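Local coordinates for flagellar biosynthesis protein FlhF (Bacillus subtilis, PDB 2PX0) that binds GTP as an SRP-type GTPase and is necessary for flagellar biosynthesis, possibly helping to translocate the flagellum, at residues A[103-111]-A[180-190]. Sequence-based numbering, arbitrary orientation.
Sequences IHSKYIVLF and FSEYDHVFVDT
I108 is bonded to V186 and V188 of the neighbouring parallel strand: strands 107-111 and 185-189 run side by side in the sheet of the GTPase domain, their axes 4.6 Å apart at 18°. I108 turns both its N and its O toward strand 185-189, N donating almost straight to V186 O at 2.8 Å and O accepting V188 N at 2.7 Å. On one face of the sheet Y107 lies alongside V186, and V109 lies alongside V188. On the other, I108 runs beside F187, and CD1 of I103 meets the F187 ring at its edge, while I103 CG2 sits over one face of the H185 imidazole, 3.4 Å from CE1.

Before the strands begin, the K106 side chain follows the loop 181-184. CB and CG pass D184 O, with CG set opposite the backbone N (chi1 177°); CD continues past Y183 O, a bend at chi3 (-65°) carries CE to 3.5 Å from S181 O, and NZ is hydrogen-bonded to that same oxygen, the modelled 2.5 Å being short and its exact length uncertain. CG also lies over one face of the Y107 ring. Replacing K106 by alanine is likely to leave S181 O without its ammonium donor and to take the CG packing off that face.

At the C-terminal end T190 OG1 donates to a lone pair of L110 O, in the carbonyl plane, at 2.8 Å, which ties down T190. D189 OD2 is instead held by T119 of the P-loop, near the bound magnesium ion and GMPPNP. Apolar side chains and backbone bonds thus fix the two strands to each other, so that the strand end brings D189 and T190 beside the nucleotide, consistent with their predicted role in GTP binding.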
ATOM      1  N   ILE A 103      22.778  -7.085  -8.911  1.00 63.77           N
ATOM      2  CA  ILE A 103      22.636  -8.403  -8.312  1.00 65.94           C
ATOM      3  C   ILE A 103      23.910  -9.222  -8.546  1.00 67.81           C
ATOM      4  O   ILE A 103      24.292  -9.474  -9.691  1.00 66.82           O
ATOM      5  CB  ILE A 103      21.407  -9.136  -8.895  1.00 64.36           C
ATOM      6  CG1 ILE A 103      20.160  -8.708  -8.117  1.00 62.51           C
ATOM      7  CG2 ILE A 103      21.602 -10.645  -8.841  1.00 64.86           C
ATOM      8  CD1 ILE A 103      18.908  -9.432  -8.522  1.00 63.82           C
ATOM      9  N   HIS A 104      24.565  -9.616  -7.453  1.00 70.91           N
ATOM     10  CA  HIS A 104      25.799 -10.402  -7.512  1.00 73.39           C
ATOM     11  C   HIS A 104      25.704 -11.720  -6.753  1.00 72.08           C
ATOM     12  O   HIS A 104      25.824 -12.792  -7.338  1.00 71.51           O
ATOM     13  CB  HIS A 104      26.968  -9.606  -6.930  1.00 78.45           C
ATOM     14  CG  HIS A 104      27.493  -8.542  -7.841  1.00 85.15           C
ATOM     15  ND1 HIS A 104      27.953  -8.813  -9.113  1.00 87.54           N
ATOM     16  CD2 HIS A 104      27.651  -7.210  -7.658  1.00 88.35           C
ATOM     17  CE1 HIS A 104      28.374  -7.693  -9.673  1.00 89.66           C
ATOM     18  NE2 HIS A 104      28.201  -6.705  -8.811  1.00 90.88           N
ATOM     19  N   SER A 105      25.510 -11.620  -5.440  1.00 71.25           N
ATOM     20  CA  SER A 105      25.413 -12.781  -4.564  1.00 70.00           C
ATOM     21  C   SER A 105      24.595 -13.928  -5.143  1.00 69.00           C
ATOM     22  O   SER A 105      23.796 -13.752  -6.064  1.00 68.45           O
ATOM     23  CB  SER A 105      24.822 -12.370  -3.214  1.00 70.66           C
ATOM     24  OG  SER A 105      25.623 -11.376  -2.601  1.00 70.63           O
ATOM     25  N   LYS A 106      24.803 -15.110  -4.580  1.00 68.41           N
ATOM     26  CA  LYS A 106      24.112 -16.305  -5.021  1.00 67.45           C
ATOM     27  C   LYS A 106      22.700 -16.347  -4.457  1.00 67.76           C
ATOM     28  O   LYS A 106      21.810 -16.980  -5.033  1.00 68.49           O
ATOM     29  CB  LYS A 106      24.902 -17.537  -4.575  1.00 66.79           C
ATOM     30  CG  LYS A 106      24.251 -18.872  -4.903  1.00 66.36           C
ATOM     31  CD  LYS A 106      25.231 -20.023  -4.713  1.00 65.45           C
ATOM     32  CE  LYS A 106      26.389 -19.914  -5.719  1.00 65.36           C
ATOM     33  NZ  LYS A 106      27.331 -21.066  -5.650  1.00 63.43           N
ATOM     34  N   TYR A 107      22.491 -15.664  -3.335  1.00 66.79           N
ATOM     35  CA  TYR A 107      21.184 -15.650  -2.697  1.00 66.20           C
ATOM     36  C   TYR A 107      20.584 -14.251  -2.648  1.00 64.96           C
ATOM     37  O   TYR A 107      21.189 -13.320  -2.119  1.00 65.46           O
ATOM     38  CB  TYR A 107      21.313 -16.232  -1.296  1.00 68.21           C
ATOM     39  CG  TYR A 107      21.984 -17.584  -1.312  1.00 71.99           C
ATOM     40  CD1 TYR A 107      21.283 -18.733  -1.687  1.00 72.53           C
ATOM     41  CD2 TYR A 107      23.340 -17.709  -1.009  1.00 73.62           C
ATOM     42  CE1 TYR A 107      21.919 -19.969  -1.763  1.00 73.54           C
ATOM     43  CE2 TYR A 107      23.984 -18.939  -1.084  1.00 74.77           C
ATOM     44  CZ  TYR A 107      23.270 -20.061  -1.463  1.00 74.52           C
ATOM     45  OH  TYR A 107      23.923 -21.267  -1.560  1.00 76.74           O
ATOM     46  N   ILE A 108      19.387 -14.119  -3.213  1.00 62.29           N
ATOM     47  CA  ILE A 108      18.682 -12.844  -3.257  1.00 58.95           C
ATOM     48  C   ILE A 108      17.423 -12.914  -2.396  1.00 58.29           C
ATOM     49  O   ILE A 108      16.491 -13.661  -2.700  1.00 58.43           O
ATOM     50  CB  ILE A 108      18.275 -12.493  -4.702  1.00 57.62           C
ATOM     51  CG1 ILE A 108      19.507 -12.487  -5.612  1.00 57.18           C
ATOM     52  CG2 ILE A 108      17.566 -11.154  -4.735  1.00 56.93           C
ATOM     53  CD1 ILE A 108      20.588 -11.494  -5.211  1.00 58.58           C
ATOM     54  N   VAL A 109      17.394 -12.130  -1.326  1.00 56.44           N
ATOM     55  CA  VAL A 109      16.249 -12.129  -0.426  1.00 55.60           C
ATOM     56  C   VAL A 109      15.424 -10.837  -0.459  1.00 54.96           C
ATOM     57  O   VAL A 109      15.973  -9.727  -0.492  1.00 55.88           O
ATOM     58  CB  VAL A 109      16.707 -12.416   1.025  1.00 55.54           C
ATOM     59  CG1 VAL A 109      15.558 -12.212   2.007  1.00 54.18           C
ATOM     60  CG2 VAL A 109      17.234 -13.839   1.116  1.00 53.80           C
ATOM     61  N   LEU A 110      14.103 -10.993  -0.463  1.00 52.39           N
ATOM     62  CA  LEU A 110      13.202  -9.852  -0.474  1.00 49.79           C
ATOM     63  C   LEU A 110      12.170  -9.965   0.638  1.00 49.45           C
ATOM     64  O   LEU A 110      11.406 -10.929   0.688  1.00 49.93           O
ATOM     65  CB  LEU A 110      12.458  -9.750  -1.800  1.00 49.70           C
ATOM     66  CG  LEU A 110      13.148  -9.637  -3.155  1.00 50.24           C
ATOM     67  CD1 LEU A 110      12.245  -8.776  -4.045  1.00 50.24           C
ATOM     68  CD2 LEU A 110      14.525  -9.012  -3.035  1.00 49.32           C
ATOM     69  N   PHE A 111      12.156  -8.986   1.535  1.00 46.99           N
ATOM     70  CA  PHE A 111      11.193  -8.975   2.619  1.00 45.76           C
ATOM     71  C   PHE A 111      10.545  -7.596   2.626  1.00 45.11           C
ATOM     72  O   PHE A 111      11.064  -6.660   2.020  1.00 44.51           O
ATOM     73  CB  PHE A 111      11.871  -9.315   3.965  1.00 45.06           C
ATOM     74  CG  PHE A 111      13.226  -8.685   4.152  1.00 45.05           C
ATOM     75  CD1 PHE A 111      13.355  -7.336   4.477  1.00 43.49           C
ATOM     76  CD2 PHE A 111      14.383  -9.439   3.988  1.00 45.50           C
ATOM     77  CE1 PHE A 111      14.608  -6.752   4.634  1.00 39.32           C
ATOM     78  CE2 PHE A 111      15.655  -8.850   4.146  1.00 42.66           C
ATOM     79  CZ  PHE A 111      15.756  -7.511   4.467  1.00 38.68           C
ATOM     80  N   PHE A 180      21.035 -25.737  -3.511  1.00 81.89           N
ATOM     81  CA  PHE A 180      21.214 -24.878  -4.671  1.00 80.57           C
ATOM     82  C   PHE A 180      22.593 -24.240  -4.719  1.00 79.89           C
ATOM     83  O   PHE A 180      22.847 -23.337  -5.524  1.00 78.72           O
ATOM     84  CB  PHE A 180      20.152 -23.786  -4.676  1.00 79.68           C
ATOM     85  CG  PHE A 180      18.767 -24.299  -4.901  1.00 78.56           C
ATOM     86  CD1 PHE A 180      18.469 -25.046  -6.035  1.00 77.65           C
ATOM     87  CD2 PHE A 180      17.759 -24.034  -3.987  1.00 77.26           C
ATOM     88  CE1 PHE A 180      17.189 -25.518  -6.254  1.00 76.72           C
ATOM     89  CE2 PHE A 180      16.473 -24.504  -4.200  1.00 77.13           C
ATOM     90  CZ  PHE A 180      16.188 -25.246  -5.333  1.00 76.17           C
ATOM     91  N   SER A 181      23.477 -24.717  -3.851  1.00 79.48           N
ATOM     92  CA  SER A 181      24.841 -24.212  -3.778  1.00 79.59           C
ATOM     93  C   SER A 181      25.528 -24.179  -5.147  1.00 79.47           C
ATOM     94  O   SER A 181      26.476 -23.423  -5.360  1.00 78.47           O
ATOM     95  CB  SER A 181      25.662 -25.082  -2.823  1.00 79.45           C
ATOM     96  OG  SER A 181      25.707 -26.429  -3.266  1.00 78.48           O
ATOM     97  N   GLU A 182      25.040 -24.994  -6.074  1.00 79.56           N
ATOM     98  CA  GLU A 182      25.628 -25.071  -7.404  1.00 78.93           C
ATOM     99  C   GLU A 182      25.089 -24.020  -8.374  1.00 76.78           C
ATOM    100  O   GLU A 182      25.705 -23.748  -9.406  1.00 75.56           O
ATOM    101  CB  GLU A 182      25.391 -26.467  -7.987  1.00 82.86           C
ATOM    102  CG  GLU A 182      25.957 -27.625  -7.150  1.00 88.47           C
ATOM    103  CD  GLU A 182      27.481 -27.714  -7.192  1.00 90.99           C
ATOM    104  OE1 GLU A 182      28.157 -26.788  -6.687  1.00 92.65           O
ATOM    105  OE2 GLU A 182      28.004 -28.714  -7.732  1.00 91.93           O
ATOM    106  N   TYR A 183      23.944 -23.432  -8.046  1.00 74.71           N
ATOM    107  CA  TYR A 183      23.329 -22.428  -8.911  1.00 72.61           C
ATOM    108  C   TYR A 183      23.940 -21.036  -8.766  1.00 71.01           C
ATOM    109  O   TYR A 183      24.513 -20.706  -7.731  1.00 69.89           O
ATOM    110  CB  TYR A 183      21.823 -22.358  -8.638  1.00 72.77           C
ATOM    111  CG  TYR A 183      21.076 -23.587  -9.079  1.00 71.76           C
ATOM    112  CD1 TYR A 183      21.271 -24.805  -8.440  1.00 71.60           C
ATOM    113  CD2 TYR A 183      20.211 -23.543 -10.171  1.00 72.71           C
ATOM    114  CE1 TYR A 183      20.633 -25.950  -8.878  1.00 73.02           C
ATOM    115  CE2 TYR A 183      19.563 -24.691 -10.620  1.00 72.84           C
ATOM    116  CZ  TYR A 183      19.783 -25.889  -9.971  1.00 73.21           C
ATOM    117  OH  TYR A 183      19.180 -27.039 -10.422  1.00 74.80           O
ATOM    118  N   ASP A 184      23.814 -20.219  -9.807  1.00 69.32           N
ATOM    119  CA  ASP A 184      24.354 -18.871  -9.749  1.00 69.57           C
ATOM    120  C   ASP A 184      23.605 -18.077  -8.695  1.00 69.02           C
ATOM    121  O   ASP A 184      24.126 -17.778  -7.619  1.00 68.84           O
ATOM    122  CB  ASP A 184      24.203 -18.156 -11.091  1.00 69.85           C
ATOM    123  CG  ASP A 184      24.942 -18.852 -12.207  1.00 71.57           C
ATOM    124  OD1 ASP A 184      26.103 -19.271 -11.991  1.00 70.61           O
ATOM    125  OD2 ASP A 184      24.364 -18.974 -13.307  1.00 73.47           O
ATOM    126  N   HIS A 185      22.362 -17.749  -9.024  1.00 67.96           N
ATOM    127  CA  HIS A 185      21.506 -16.976  -8.142  1.00 66.10           C
ATOM    128  C   HIS A 185      20.314 -17.780  -7.649  1.00 65.35           C
ATOM    129  O   HIS A 185      19.752 -18.612  -8.371  1.00 66.23           O
ATOM    130  CB  HIS A 185      21.019 -15.735  -8.878  1.00 64.57           C
ATOM    131  CG  HIS A 185      22.126 -14.845  -9.343  1.00 63.90           C
ATOM    132  ND1 HIS A 185      21.955 -13.889 -10.320  1.00 64.63           N
ATOM    133  CD2 HIS A 185      23.422 -14.763  -8.959  1.00 62.90           C
ATOM    134  CE1 HIS A 185      23.098 -13.258 -10.520  1.00 63.37           C
ATOM    135  NE2 HIS A 185      24.002 -13.769  -9.708  1.00 62.86           N
ATOM    136  N   VAL A 186      19.933 -17.522  -6.406  1.00 63.14           N
ATOM    137  CA  VAL A 186      18.799 -18.195  -5.802  1.00 60.74           C
ATOM    138  C   VAL A 186      17.884 -17.099  -5.259  1.00 59.86           C
ATOM    139  O   VAL A 186      18.234 -16.381  -4.317  1.00 59.31           O
ATOM    140  CB  VAL A 186      19.248 -19.094  -4.660  1.00 60.02           C
ATOM    141  CG1 VAL A 186      18.100 -19.973  -4.223  1.00 60.81           C
ATOM    142  CG2 VAL A 186      20.436 -19.917  -5.093  1.00 58.83           C
ATOM    143  N   PHE A 187      16.714 -16.963  -5.866  1.00 58.61           N
ATOM    144  CA  PHE A 187      15.769 -15.945  -5.444  1.00 56.65           C
ATOM    145  C   PHE A 187      14.816 -16.425  -4.344  1.00 55.68           C
ATOM    146  O   PHE A 187      13.959 -17.290  -4.567  1.00 52.80           O
ATOM    147  CB  PHE A 187      14.997 -15.430  -6.662  1.00 55.96           C
ATOM    148  CG  PHE A 187      15.878 -14.793  -7.704  1.00 56.12           C
ATOM    149  CD1 PHE A 187      16.607 -15.579  -8.597  1.00 56.68           C
ATOM    150  CD2 PHE A 187      16.033 -13.408  -7.754  1.00 55.89           C
ATOM    151  CE1 PHE A 187      17.486 -14.993  -9.529  1.00 55.59           C
ATOM    152  CE2 PHE A 187      16.911 -12.816  -8.683  1.00 56.98           C
ATOM    153  CZ  PHE A 187      17.639 -13.613  -9.569  1.00 54.73           C
ATOM    154  N   VAL A 188      15.000 -15.863  -3.148  1.00 55.37           N
ATOM    155  CA  VAL A 188      14.182 -16.198  -1.986  1.00 53.72           C
ATOM    156  C   VAL A 188      13.066 -15.186  -1.752  1.00 52.08           C
ATOM    157  O   VAL A 188      13.318 -13.988  -1.659  1.00 52.15           O
ATOM    158  CB  VAL A 188      15.026 -16.256  -0.716  1.00 53.63           C
ATOM    159  CG1 VAL A 188      14.158 -16.692   0.449  1.00 54.02           C
ATOM    160  CG2 VAL A 188      16.185 -17.201  -0.906  1.00 53.08           C
ATOM    161  N   ASP A 189      11.841 -15.690  -1.649  1.00 50.96           N
ATOM    162  CA  ASP A 189      10.642 -14.877  -1.424  1.00 51.61           C
ATOM    163  C   ASP A 189      10.289 -15.089   0.051  1.00 50.82           C
ATOM    164  O   ASP A 189      10.621 -16.131   0.619  1.00 51.74           O
ATOM    165  CB  ASP A 189       9.521 -15.372  -2.364  1.00 54.11           C
ATOM    166  CG  ASP A 189       8.240 -14.527  -2.298  1.00 55.34           C
ATOM    167  OD1 ASP A 189       8.291 -13.374  -1.819  1.00 55.87           O
ATOM    168  OD2 ASP A 189       7.172 -15.021  -2.750  1.00 53.03           O
ATOM    169  N   THR A 190       9.656 -14.103   0.681  1.00 49.56           N
ATOM    170  CA  THR A 190       9.301 -14.211   2.099  1.00 48.80           C
ATOM    171  C   THR A 190       7.853 -13.809   2.368  1.00 48.19           C
ATOM    172  O   THR A 190       7.217 -13.168   1.538  1.00 47.59           O
ATOM    173  CB  THR A 190      10.212 -13.325   2.987  1.00 47.41           C
ATOM    174  OG1 THR A 190       9.887 -11.947   2.774  1.00 49.43           O
ATOM    175  CG2 THR A 190      11.677 -13.551   2.649  1.00 44.54           C
TER